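Local coordinates for ALDH21) (Physcomitrella patens subsp. patens, PDB 5MZ5), which oxidises succinic semialdehyde to succinate with NADP(+) as cofactor, as a member of the aldehyde dehydrogenase family, at residues R307-G312 and E338-A343; K345-G350 and D356-P361; D272-A275 and K281-M284; K76-A81 and A249-V254; V108-N113 and G225-K230. All coordinates share one frame; numbering follows the deposited sequence.

Interaction 1: residues R307-G312 and E338-A343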
# COMPACT_ATOMS: atom_id res chain seq x y z
N ARG A 307 -13.29 8.47 -31.86
CA ARG A 307 -13.54 8.14 -30.45
C ARG A 307 -14.92 8.58 -30.01
O ARG A 307 -15.55 7.88 -29.21
CB ARG A 307 -12.43 8.70 -29.55
CG ARG A 307 -11.04 8.15 -29.90
CD ARG A 307 -10.73 6.83 -29.24
NE ARG A 307 -11.33 5.69 -29.92
CZ ARG A 307 -11.66 4.55 -29.32
NH1 ARG A 307 -11.49 4.40 -28.01
NH2 ARG A 307 -12.19 3.55 -30.03
N LEU A 308 -15.42 9.70 -30.56
CA LEU A 308 -16.77 10.19 -30.28
C LEU A 308 -17.82 9.25 -30.88
O LEU A 308 -18.87 9.02 -30.27
CB LEU A 308 -16.96 11.61 -30.80
CG LEU A 308 -16.17 12.71 -30.12
CD1 LEU A 308 -16.46 14.05 -30.79
CD2 LEU A 308 -16.45 12.77 -28.61
N ILE A 309 -17.51 8.67 -32.06
CA ILE A 309 -18.36 7.68 -32.75
C ILE A 309 -18.42 6.40 -31.88
O ILE A 309 -19.52 5.90 -31.62
CB ILE A 309 -17.87 7.40 -34.20
CG1 ILE A 309 -18.15 8.60 -35.14
CG2 ILE A 309 -18.42 6.06 -34.78
CD1 ILE A 309 -19.71 8.91 -35.47
N ASN A 310 -17.25 5.93 -31.39
CA ASN A 310 -17.18 4.76 -30.51
C ASN A 310 -18.03 5.00 -29.25
O ASN A 310 -18.86 4.17 -28.90
CB ASN A 310 -15.73 4.40 -30.16
CG ASN A 310 -15.63 3.24 -29.18
OD1 ASN A 310 -15.84 2.07 -29.52
ND2 ASN A 310 -15.41 3.54 -27.92
N GLY A 311 -17.86 6.16 -28.63
CA GLY A 311 -18.62 6.53 -27.44
C GLY A 311 -20.12 6.53 -27.64
O GLY A 311 -20.86 5.90 -26.87
N GLY A 312 -20.56 7.23 -28.66
CA GLY A 312 -21.98 7.39 -28.96
C GLY A 312 -22.71 6.20 -29.56
O GLY A 312 -23.94 6.14 -29.44
N GLU A 338 -20.34 18.67 -38.35
CA GLU A 338 -20.20 18.24 -39.74
C GLU A 338 -19.50 16.86 -39.82
O GLU A 338 -20.05 15.92 -40.42
CB GLU A 338 -19.45 19.32 -40.53
CG GLU A 338 -19.38 19.10 -42.02
CD GLU A 338 -18.37 20.01 -42.70
OE1 GLU A 338 -17.16 19.84 -42.42
OE2 GLU A 338 -18.77 20.88 -43.50
N GLY A 339 -18.31 16.75 -39.22
CA GLY A 339 -17.52 15.53 -39.22
C GLY A 339 -18.19 14.37 -38.50
O GLY A 339 -18.15 13.24 -38.99
N PHE A 340 -18.81 14.65 -37.34
CA PHE A 340 -19.52 13.67 -36.53
C PHE A 340 -20.74 13.11 -37.26
O PHE A 340 -20.84 11.89 -37.39
CB PHE A 340 -19.88 14.23 -35.13
CG PHE A 340 -20.49 13.26 -34.15
CD1 PHE A 340 -19.73 12.22 -33.60
CD2 PHE A 340 -21.80 13.42 -33.71
CE1 PHE A 340 -20.30 11.34 -32.68
CE2 PHE A 340 -22.35 12.55 -32.76
CZ PHE A 340 -21.60 11.51 -32.26
N VAL A 341 -21.63 13.99 -37.78
CA VAL A 341 -22.83 13.58 -38.54
C VAL A 341 -22.44 12.79 -39.80
O VAL A 341 -23.05 11.76 -40.08
CB VAL A 341 -23.81 14.77 -38.82
CG1 VAL A 341 -24.87 14.39 -39.85
CG2 VAL A 341 -24.46 15.27 -37.54
N ALA A 342 -21.41 13.25 -40.54
CA ALA A 342 -20.92 12.53 -41.73
C ALA A 342 -20.43 11.12 -41.36
O ALA A 342 -20.74 10.15 -42.07
CB ALA A 342 -19.80 13.32 -42.41
N ALA A 343 -19.72 10.98 -40.23
CA ALA A 343 -19.24 9.68 -39.76
C ALA A 343 -20.37 8.76 -39.28
O ALA A 343 -20.31 7.56 -39.57
CB ALA A 343 -18.17 9.85 -38.69
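F340 holds CG anti to its backbone N (chi1 -174°), which sends its ring from helix 338-343 across to L308 and I309, while I309, with CG1 beside its own N (chi1 -72°), brings CD1 back against the facing helix. Both helices belong to the alpha/beta fold of the catalytic domain: helix 301-313 is the crossover between the parallel strands 290-294 and 323-329, and helix 333-345 follows the second of these. Their local axes pass 10.3 Å apart and cross at -56°, close enough for one aromatic ring to fill the gap. The contact is apolar. F340 CE1 lies 3.8 Å from L308 CB, and the carbonyl oxygen of L308 stands at the ring edge near its plane, 3.6 Å from F340 CE1. That oxygen already accepts the helical bond from G312 N. I309 CD1 comes obliquely to the ring, 3.7 Å from F340 CE1. L326 of strand 323-329 touches both L308 and F340, so the ring is also packed against the sheet. With an alanine in place of F340, the ring's contacts would go and a gap would probably open between L308, I309 and L326. Three residues further along the helix, A343 completes the contact: its CB rests 3.7 Å from I309 CD1.

Interaction 2: residues K345-G350 and D356-P361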
# COMPACT_ATOMS: atom_id res chain seq x y z
N LYS A 345 -23.40 8.70 -40.51
CA LYS A 345 -24.08 8.34 -41.76
C LYS A 345 -23.40 7.18 -42.49
O LYS A 345 -24.04 6.51 -43.30
CB LYS A 345 -24.25 9.57 -42.68
CG LYS A 345 -25.42 10.45 -42.24
CD LYS A 345 -25.39 11.81 -42.92
CE LYS A 345 -26.74 12.19 -43.50
NZ LYS A 345 -27.72 12.61 -42.47
N LYS A 346 -22.12 6.91 -42.16
CA LYS A 346 -21.31 5.85 -42.76
C LYS A 346 -21.40 4.54 -41.99
O LYS A 346 -20.95 3.51 -42.51
CB LYS A 346 -19.83 6.30 -42.87
CG LYS A 346 -19.59 7.34 -43.96
CD LYS A 346 -18.13 7.80 -43.98
CE LYS A 346 -17.86 8.77 -45.12
NZ LYS A 346 -16.42 8.88 -45.43
N LEU A 347 -21.96 4.57 -40.75
CA LEU A 347 -22.05 3.40 -39.87
C LEU A 347 -22.94 2.31 -40.44
O LEU A 347 -24.10 2.57 -40.75
CB LEU A 347 -22.47 3.77 -38.43
CG LEU A 347 -21.53 4.70 -37.63
CD1 LEU A 347 -22.15 5.08 -36.29
CD2 LEU A 347 -20.14 4.08 -37.45
N LYS A 348 -22.39 1.10 -40.62
CA LYS A 348 -23.13 -0.03 -41.18
C LYS A 348 -24.03 -0.65 -40.13
O LYS A 348 -23.57 -1.12 -39.10
CB LYS A 348 -22.20 -1.10 -41.77
CG LYS A 348 -21.43 -0.62 -42.97
CD LYS A 348 -20.50 -1.66 -43.48
CE LYS A 348 -19.91 -1.18 -44.77
NZ LYS A 348 -18.94 -2.15 -45.33
N MET A 349 -25.33 -0.63 -40.42
CA MET A 349 -26.38 -1.19 -39.60
C MET A 349 -26.94 -2.41 -40.32
O MET A 349 -27.28 -2.33 -41.51
CB MET A 349 -27.48 -0.14 -39.36
CG MET A 349 -28.49 -0.56 -38.32
SD MET A 349 -29.81 0.65 -38.02
CE MET A 349 -30.81 0.41 -39.47
N GLY A 350 -27.03 -3.53 -39.62
CA GLY A 350 -27.56 -4.75 -40.19
C GLY A 350 -27.30 -5.99 -39.39
O GLY A 350 -27.21 -5.95 -38.16
N ASP A 356 -18.48 -6.69 -41.21
CA ASP A 356 -18.41 -5.23 -41.34
C ASP A 356 -19.61 -4.48 -40.69
O ASP A 356 -19.66 -3.26 -40.78
CB ASP A 356 -18.23 -4.83 -42.82
CG ASP A 356 -19.33 -5.28 -43.76
OD1 ASP A 356 -20.22 -6.05 -43.32
OD2 ASP A 356 -19.28 -4.91 -44.95
N THR A 357 -20.53 -5.20 -39.98
CA THR A 357 -21.64 -4.56 -39.27
C THR A 357 -21.09 -3.83 -38.04
O THR A 357 -20.36 -4.42 -37.23
CB THR A 357 -22.74 -5.56 -38.88
OG1 THR A 357 -23.36 -6.03 -40.07
CG2 THR A 357 -23.85 -4.92 -38.01
N TYR A 358 -21.44 -2.54 -37.94
CA TYR A 358 -21.06 -1.71 -36.81
C TYR A 358 -22.19 -1.70 -35.79
O TYR A 358 -21.94 -1.76 -34.60
CB TYR A 358 -20.76 -0.27 -37.27
CG TYR A 358 -20.12 0.56 -36.18
CD1 TYR A 358 -20.90 1.26 -35.26
CD2 TYR A 358 -18.73 0.60 -36.02
CE1 TYR A 358 -20.32 1.97 -34.21
CE2 TYR A 358 -18.14 1.33 -34.99
CZ TYR A 358 -18.94 2.02 -34.09
OH TYR A 358 -18.37 2.74 -33.07
N LEU A 359 -23.45 -1.59 -36.27
CA LEU A 359 -24.64 -1.48 -35.44
C LEU A 359 -25.62 -2.62 -35.68
O LEU A 359 -26.16 -2.76 -36.78
CB LEU A 359 -25.28 -0.08 -35.69
CG LEU A 359 -26.65 0.23 -35.04
CD1 LEU A 359 -26.58 0.21 -33.52
CD2 LEU A 359 -27.15 1.59 -35.46
N GLY A 360 -25.84 -3.42 -34.65
CA GLY A 360 -26.79 -4.52 -34.68
C GLY A 360 -28.18 -4.07 -34.22
O GLY A 360 -28.42 -2.87 -34.02
N PRO A 361 -29.14 -5.00 -34.04
CA PRO A 361 -30.48 -4.56 -33.59
C PRO A 361 -30.51 -4.28 -32.09
O PRO A 361 -29.56 -4.62 -31.38
CB PRO A 361 -31.37 -5.74 -33.95
CG PRO A 361 -30.46 -6.94 -33.88
CD PRO A 361 -29.08 -6.47 -34.23
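K348 to G350 and T357 to L359 meet in a single beta bridge, M349 with L359, inside the long loop that joins helix 333-345 to helix 365-380. Two backbone hydrogen bonds make the bridge. L359 N gives to K348 O at 2.9 Å, and G350 N to L359 O at 3.1 Å, nearly along the C=O axis. K348 O also accepts Y358 N at 2.8 Å, a less straight bond than the 163° of L359 N; both donors stand somewhat out of the carbonyl plane. The CA-H of M349 leans on L359 O. The charged contact lies at the exposed end. K348, extended beyond CG, runs past D356 O and sets NZ 2.8 Å from D356 OD2 in a salt bridge, reaching the oxygen from above the carboxylate plane rather than within it. T357 OG1 turns to N351 O in the intervening turn, while its methyl CG2 packs on G350 O. Apolar contacts occupy the other parts. L347 CD2 sits over the centre of the Y358 ring in a CH-pi contact, 3.7 Å from the centroid and only 12° off the ring normal. I309 and F313 of helix 301-313 also touch both L347 and Y358, and the Y358 side chain lies about 4 Å from that of Y314, a succinate-binding residue, which is consistent with this loop lying behind the substrate site. M349 and L359 run side by side in the same direction, M349 SD being 3.8 Å from L359 CD2.

Interaction 3: residues D272-A275 and K281-M284. With EDO (1,2-ethanediol), chain I.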
# COMPACT_ATOMS: atom_id res chain seq x y z
N ASP A 272 -34.51 -0.86 -5.58
CA ASP A 272 -35.55 -1.59 -4.88
C ASP A 272 -34.98 -2.89 -4.24
O ASP A 272 -35.38 -3.24 -3.14
CB ASP A 272 -36.73 -1.89 -5.82
CG ASP A 272 -37.78 -2.74 -5.15
OD1 ASP A 272 -38.38 -2.26 -4.16
OD2 ASP A 272 -37.90 -3.93 -5.53
N MET A 273 -34.06 -3.58 -4.92
CA MET A 273 -33.40 -4.77 -4.35
C MET A 273 -32.54 -4.39 -3.13
O MET A 273 -32.58 -5.10 -2.12
CB MET A 273 -32.54 -5.50 -5.39
CG MET A 273 -33.36 -6.26 -6.39
SD MET A 273 -32.36 -6.66 -7.83
CE MET A 273 -31.36 -8.03 -7.20
N LYS A 274 -31.83 -3.24 -3.20
CA LYS A 274 -31.01 -2.74 -2.08
C LYS A 274 -31.91 -2.47 -0.86
O LYS A 274 -31.57 -2.91 0.24
CB LYS A 274 -30.25 -1.45 -2.50
CG LYS A 274 -29.32 -0.90 -1.42
CD LYS A 274 -28.80 0.49 -1.78
CE LYS A 274 -27.89 1.11 -0.73
NZ LYS A 274 -28.64 1.65 0.44
N ALA A 275 -33.10 -1.82 -1.09
CA ALA A 275 -34.07 -1.51 -0.05
C ALA A 275 -34.62 -2.76 0.65
O ALA A 275 -34.88 -2.71 1.86
CB ALA A 275 -35.22 -0.70 -0.63
N LYS A 281 -24.73 -7.22 2.65
CA LYS A 281 -24.10 -6.12 1.93
C LYS A 281 -24.64 -6.12 0.49
O LYS A 281 -25.09 -7.15 -0.04
CB LYS A 281 -22.57 -6.25 1.93
CG LYS A 281 -21.96 -5.87 3.27
CD LYS A 281 -20.46 -5.66 3.16
CE LYS A 281 -19.80 -5.72 4.51
NZ LYS A 281 -18.41 -5.19 4.49
N VAL A 282 -24.66 -4.93 -0.12
CA VAL A 282 -25.17 -4.75 -1.47
C VAL A 282 -24.17 -3.94 -2.29
O VAL A 282 -23.68 -2.92 -1.81
CB VAL A 282 -26.58 -4.08 -1.46
CG1 VAL A 282 -27.15 -4.00 -2.87
CG2 VAL A 282 -27.54 -4.81 -0.54
N VAL A 283 -23.90 -4.41 -3.52
CA VAL A 283 -23.06 -3.79 -4.54
C VAL A 283 -24.00 -3.59 -5.72
O VAL A 283 -24.75 -4.52 -6.03
CB VAL A 283 -21.85 -4.70 -4.93
CG1 VAL A 283 -21.26 -4.31 -6.29
CG2 VAL A 283 -20.78 -4.68 -3.85
N MET A 284 -23.96 -2.41 -6.35
CA MET A 284 -24.85 -2.07 -7.46
C MET A 284 -24.11 -1.39 -8.61
O MET A 284 -23.49 -0.34 -8.43
CB MET A 284 -25.97 -1.13 -6.98
CG MET A 284 -26.90 -1.74 -6.00
SD MET A 284 -28.30 -2.40 -6.86
CE MET A 284 -28.74 -3.75 -5.80
C1 EDO I . -25.04 -1.89 2.07
O1 EDO I . -23.86 -2.68 2.01
C2 EDO I . -24.75 -0.50 2.72
O2 EDO I . -24.14 0.43 1.81
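The beta-alpha-beta unit formed by strand 260-264, helix 267-276 and strand 281-285 belongs to the Rossmann-type NADP(+) domain, and here its helix packs against its second strand through K274, M273, V282 and M284. The turn leading into the helix carries S266, which binds NADP(+), within a glycine pattern consistent with a nucleotide-binding turn; the strand runs on into E285 and L286, which also bind the cofactor. V282 and M284 both point toward the helix, and V283 between them packs on T262 of the neighbouring strand. V282 CG1 lies 4.0 Å from K274 CB, the two side chains crossing obliquely, so the lysine contributes only its aliphatic root. M284 bends at chi2 (-94°), which folds its methyl back under the helix, where CE lies 4.2 Å from M273 CB and 4.1 Å from K274 N. F263 and I489, on the strands flanking 281-285, cover M284 further, and F263 also touches M273. These distances mark loose van der Waals packing, with the sheet's own backbone bonds holding the strand. The far end of K274 leads away to the second subunit, where NZ is hydrogen-bonded to G278 O and K280 O of that copy; one residue therefore lines the helix-strand seam with its base and joins two subunits with its tip. At the strand's start lies a 1,2-ethanediol molecule, probably from the crystallisation liquor; its O1 accepts a hydrogen bond from V282 N, 3.2 Å and 162°.

Interaction 4: residues K76-A81 and A249-V254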
# COMPACT_ATOMS: atom_id res chain seq x y z
N LYS A 76 -37.41 -25.19 -5.46
CA LYS A 76 -36.65 -26.21 -4.77
C LYS A 76 -35.19 -26.21 -5.24
O LYS A 76 -34.30 -26.35 -4.40
CB LYS A 76 -37.29 -27.60 -4.92
CG LYS A 76 -36.80 -28.60 -3.88
CD LYS A 76 -36.63 -30.00 -4.47
CE LYS A 76 -36.31 -31.04 -3.43
NZ LYS A 76 -34.93 -30.90 -2.90
N ASP A 77 -34.95 -26.02 -6.57
CA ASP A 77 -33.61 -25.93 -7.14
C ASP A 77 -32.83 -24.76 -6.52
O ASP A 77 -31.68 -24.95 -6.12
CB ASP A 77 -33.65 -25.77 -8.67
CG ASP A 77 -34.20 -26.96 -9.44
OD1 ASP A 77 -34.01 -28.11 -8.96
OD2 ASP A 77 -34.78 -26.75 -10.52
N ILE A 78 -33.48 -23.58 -6.41
CA ILE A 78 -32.85 -22.38 -5.83
C ILE A 78 -32.50 -22.63 -4.35
O ILE A 78 -31.38 -22.33 -3.94
CB ILE A 78 -33.68 -21.09 -6.07
CG1 ILE A 78 -33.97 -20.90 -7.57
CG2 ILE A 78 -32.94 -19.85 -5.53
CD1 ILE A 78 -35.29 -20.24 -7.83
N ASP A 79 -33.43 -23.23 -3.58
CA ASP A 79 -33.19 -23.60 -2.18
C ASP A 79 -31.99 -24.53 -2.03
O ASP A 79 -31.15 -24.30 -1.17
CB ASP A 79 -34.42 -24.25 -1.55
CG ASP A 79 -35.29 -23.27 -0.82
OD1 ASP A 79 -34.73 -22.34 -0.19
OD2 ASP A 79 -36.53 -23.43 -0.85
N ASP A 80 -31.92 -25.55 -2.89
CA ASP A 80 -30.84 -26.54 -2.91
C ASP A 80 -29.52 -25.89 -3.29
O ASP A 80 -28.50 -26.23 -2.69
CB ASP A 80 -31.18 -27.71 -3.88
CG ASP A 80 -32.35 -28.60 -3.46
OD1 ASP A 80 -32.73 -28.56 -2.27
OD2 ASP A 80 -32.87 -29.33 -4.32
N ALA A 81 -29.55 -24.93 -4.24
CA ALA A 81 -28.38 -24.17 -4.70
C ALA A 81 -27.79 -23.35 -3.57
O ALA A 81 -26.57 -23.36 -3.36
CB ALA A 81 -28.75 -23.27 -5.88
N ALA A 249 -37.56 -15.12 -8.53
CA ALA A 249 -36.46 -14.15 -8.64
C ALA A 249 -36.11 -13.44 -7.32
O ALA A 249 -34.93 -13.18 -7.07
CB ALA A 249 -36.74 -13.15 -9.74
N ASP A 250 -37.12 -13.17 -6.47
CA ASP A 250 -36.98 -12.49 -5.18
C ASP A 250 -36.04 -13.18 -4.18
O ASP A 250 -35.46 -12.50 -3.34
CB ASP A 250 -38.37 -12.23 -4.53
CG ASP A 250 -38.32 -11.17 -3.45
OD1 ASP A 250 -37.77 -10.07 -3.72
OD2 ASP A 250 -38.80 -11.44 -2.33
N MET A 251 -35.86 -14.51 -4.31
CA MET A 251 -34.94 -15.30 -3.46
C MET A 251 -33.50 -14.74 -3.51
O MET A 251 -32.83 -14.69 -2.48
CB MET A 251 -34.96 -16.78 -3.88
CG MET A 251 -36.33 -17.45 -3.68
SD MET A 251 -36.29 -19.21 -4.07
CE MET A 251 -35.35 -19.82 -2.65
N PHE A 252 -33.08 -14.25 -4.69
CA PHE A 252 -31.77 -13.65 -4.91
C PHE A 252 -31.59 -12.34 -4.15
O PHE A 252 -30.45 -11.93 -3.86
CB PHE A 252 -31.53 -13.46 -6.41
CG PHE A 252 -31.20 -14.77 -7.08
CD1 PHE A 252 -32.22 -15.63 -7.53
CD2 PHE A 252 -29.88 -15.18 -7.24
CE1 PHE A 252 -31.91 -16.86 -8.12
CE2 PHE A 252 -29.58 -16.40 -7.83
CZ PHE A 252 -30.59 -17.24 -8.25
N THR A 253 -32.71 -11.67 -3.82
CA THR A 253 -32.70 -10.42 -3.09
C THR A 253 -32.75 -10.61 -1.56
O THR A 253 -31.88 -10.11 -0.86
CB THR A 253 -33.84 -9.51 -3.61
OG1 THR A 253 -33.56 -9.19 -4.97
CG2 THR A 253 -34.02 -8.22 -2.79
N VAL A 254 -33.76 -11.32 -1.07
CA VAL A 254 -34.12 -11.43 0.34
C VAL A 254 -33.47 -12.56 1.15
O VAL A 254 -33.43 -12.47 2.38
CB VAL A 254 -35.67 -11.48 0.50
CG1 VAL A 254 -36.33 -10.30 -0.22
CG2 VAL A 254 -36.26 -12.81 0.02
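D250 O, just before the M251 that meets I78 across the contact, accepts two backbone hydrogen bonds, from T253 N (2.9 Å) and from V254 N (3.1 Å). The main packing is between M251 and I78. M251 sends SD to 3.7 Å from I78 CG2, and its bend at chi3 (72°) turns CE past the isoleucine to D79, where it lies 3.6 Å from D79 OD1. The D79 side chain starts off away from segment 249-254 and swings back toward it, crossing M251 at about a right angle; its OD1 forms a salt bridge with NH1 of R257. I78 CG2 also comes 4.1 Å from F252 CE1, at an oblique angle to the ring. F252 in turn packs on V210 and K212 of strand 209-212, and K212 binds NADP(+); helix 75-94 is thus laid against the cofactor domain through this short helix. On helix 75-94, one turn apart, K76 NZ meets D80 OD2 at 3.0 Å through the syn lone pair. A thioether, a methyl branch, a ring and the carboxylate of D79 make up the contact between the segments; the salt bridge to R257 probably balances the charge of that carboxylate, which would let the M251 methyl lie against OD1.

Interaction 5: residues V108-N113 and G225-K230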
# COMPACT_ATOMS: atom_id res chain seq x y z
N VAL A 108 -9.45 -19.22 -18.15
CA VAL A 108 -8.72 -18.46 -19.18
C VAL A 108 -8.39 -19.37 -20.39
O VAL A 108 -8.72 -19.00 -21.53
CB VAL A 108 -7.45 -17.76 -18.59
CG1 VAL A 108 -6.52 -17.24 -19.69
CG2 VAL A 108 -7.83 -16.65 -17.63
N ALA A 109 -7.83 -20.57 -20.13
CA ALA A 109 -7.45 -21.57 -21.13
C ALA A 109 -8.66 -22.09 -21.94
O ALA A 109 -8.56 -22.20 -23.16
CB ALA A 109 -6.71 -22.74 -20.48
N GLU A 110 -9.78 -22.34 -21.26
CA GLU A 110 -11.01 -22.80 -21.91
C GLU A 110 -11.69 -21.70 -22.75
O GLU A 110 -12.21 -22.01 -23.82
CB GLU A 110 -11.98 -23.43 -20.92
CG GLU A 110 -11.98 -24.95 -20.95
CD GLU A 110 -12.77 -25.57 -22.09
OE1 GLU A 110 -14.02 -25.58 -22.01
OE2 GLU A 110 -12.14 -26.07 -23.05
N LEU A 111 -11.64 -20.43 -22.29
CA LEU A 111 -12.17 -19.28 -23.04
C LEU A 111 -11.39 -19.07 -24.34
O LEU A 111 -11.99 -18.80 -25.38
CB LEU A 111 -12.19 -17.99 -22.22
CG LEU A 111 -13.16 -17.92 -21.03
CD1 LEU A 111 -12.77 -16.81 -20.08
CD2 LEU A 111 -14.60 -17.76 -21.48
N LYS A 112 -10.06 -19.22 -24.30
CA LYS A 112 -9.19 -19.08 -25.48
C LYS A 112 -9.47 -20.19 -26.50
O LYS A 112 -9.51 -19.92 -27.70
CB LYS A 112 -7.71 -19.11 -25.07
CG LYS A 112 -7.26 -17.85 -24.35
CD LYS A 112 -5.82 -17.98 -23.90
CE LYS A 112 -5.31 -16.71 -23.25
NZ LYS A 112 -4.02 -16.94 -22.56
N ASN A 113 -9.68 -21.42 -26.01
CA ASN A 113 -9.93 -22.63 -26.78
C ASN A 113 -11.29 -22.61 -27.49
O ASN A 113 -11.41 -23.14 -28.59
CB ASN A 113 -9.84 -23.83 -25.83
CG ASN A 113 -9.62 -25.14 -26.54
OD1 ASN A 113 -8.59 -25.36 -27.20
ND2 ASN A 113 -10.57 -26.05 -26.40
N GLY A 225 -20.42 -21.93 -16.71
CA GLY A 225 -20.88 -23.05 -15.90
C GLY A 225 -20.33 -24.38 -16.38
O GLY A 225 -19.86 -25.16 -15.56
N GLU A 226 -20.32 -24.61 -17.72
CA GLU A 226 -19.76 -25.82 -18.35
C GLU A 226 -18.27 -25.91 -18.06
O GLU A 226 -17.76 -26.98 -17.71
CB GLU A 226 -19.96 -25.81 -19.87
CG GLU A 226 -21.38 -26.00 -20.36
CD GLU A 226 -21.57 -25.70 -21.84
OE1 GLU A 226 -22.69 -25.29 -22.21
OE2 GLU A 226 -20.60 -25.85 -22.63
N ILE A 227 -17.57 -24.77 -18.23
CA ILE A 227 -16.14 -24.65 -17.98
C ILE A 227 -15.85 -24.96 -16.50
O ILE A 227 -15.02 -25.80 -16.21
CB ILE A 227 -15.63 -23.24 -18.42
CG1 ILE A 227 -15.70 -23.09 -19.96
CG2 ILE A 227 -14.23 -22.94 -17.85
CD1 ILE A 227 -15.65 -21.66 -20.49
N LEU A 228 -16.59 -24.31 -15.58
CA LEU A 228 -16.42 -24.46 -14.14
C LEU A 228 -16.67 -25.86 -13.64
O LEU A 228 -15.96 -26.32 -12.75
CB LEU A 228 -17.28 -23.43 -13.38
CG LEU A 228 -16.86 -21.97 -13.47
CD1 LEU A 228 -17.84 -21.10 -12.73
CD2 LEU A 228 -15.44 -21.76 -12.95
N HIS A 229 -17.67 -26.55 -14.22
CA HIS A 229 -18.05 -27.92 -13.90
C HIS A 229 -16.90 -28.92 -14.07
O HIS A 229 -16.78 -29.85 -13.29
CB HIS A 229 -19.29 -28.33 -14.74
CG HIS A 229 -19.57 -29.81 -14.73
ND1 HIS A 229 -19.94 -30.47 -13.55
CD2 HIS A 229 -19.47 -30.71 -15.73
CE1 HIS A 229 -20.06 -31.74 -13.88
NE2 HIS A 229 -19.80 -31.94 -15.18
N LYS A 230 -16.04 -28.71 -15.09
CA LYS A 230 -14.90 -29.58 -15.39
C LYS A 230 -13.66 -29.29 -14.53
O LYS A 230 -12.66 -29.99 -14.66
CB LYS A 230 -14.54 -29.47 -16.89
CG LYS A 230 -15.65 -29.94 -17.86
CD LYS A 230 -15.32 -29.63 -19.35
CE LYS A 230 -15.47 -28.17 -19.75
NZ LYS A 230 -15.41 -27.96 -21.22
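This is a helix-helix contact in which I227 packs on the aliphatic part and carboxylate of E110, closed by one salt bridge, between the C-terminal end of helix 97-113 and the end of helix 219-229 with K230 just after it. I227 faces E110 and fills the middle: its CG2 lies 3.8 Å from E110 CB, and its CG1 3.6 Å from E110 OE1. L111 adds a lighter touch, CD2 to I227 CD1 at 4.2 Å, the two side chains at about a right angle. E110 bends at chi2 (-79°), and this folds its carboxylate over I227 toward K230. K230 NZ then meets E110 OE1 at 2.9 Å, approaching from above the carboxylate plane, 57° out of it. R114 forms a salt bridge with E226 and a long, weak ion pair with E110. Replacing E110 by an alanine would probably leave K230 NZ without its charged mate and uncover the side of I227. Around the contact, L111 leans on I141 of helix 130-151 on one side, while I227 also touches V107 and R114, and E226 packs on Y40 and F43 of strand 38-44, so that helix 219-229 lies between helix 97-113 and the small N-terminal sheet.

Overall arrangement
Along the chain the contacts close in the order 4, 3, 1, 2, with interaction 5 falling inside the span of interaction 4. Interactions 1 and 2 are neighbours, their centres 13 Å apart, and I309 of the first touches L347 and Y358 of the second; both lie in the catalytic part. Interactions 3 and 4, 16 Å apart, meet through M273 and T253 in the NADP(+) domain, across the chain's centre from interaction 1. Interactions 4 and 5 use the successive helices 75-94 and 97-113, their centres 25 Å apart. The contacts thus fall into two groups, more than 30 Å apart between centres, one in the catalytic part and one in and around the NADP(+)-binding part of the subunit.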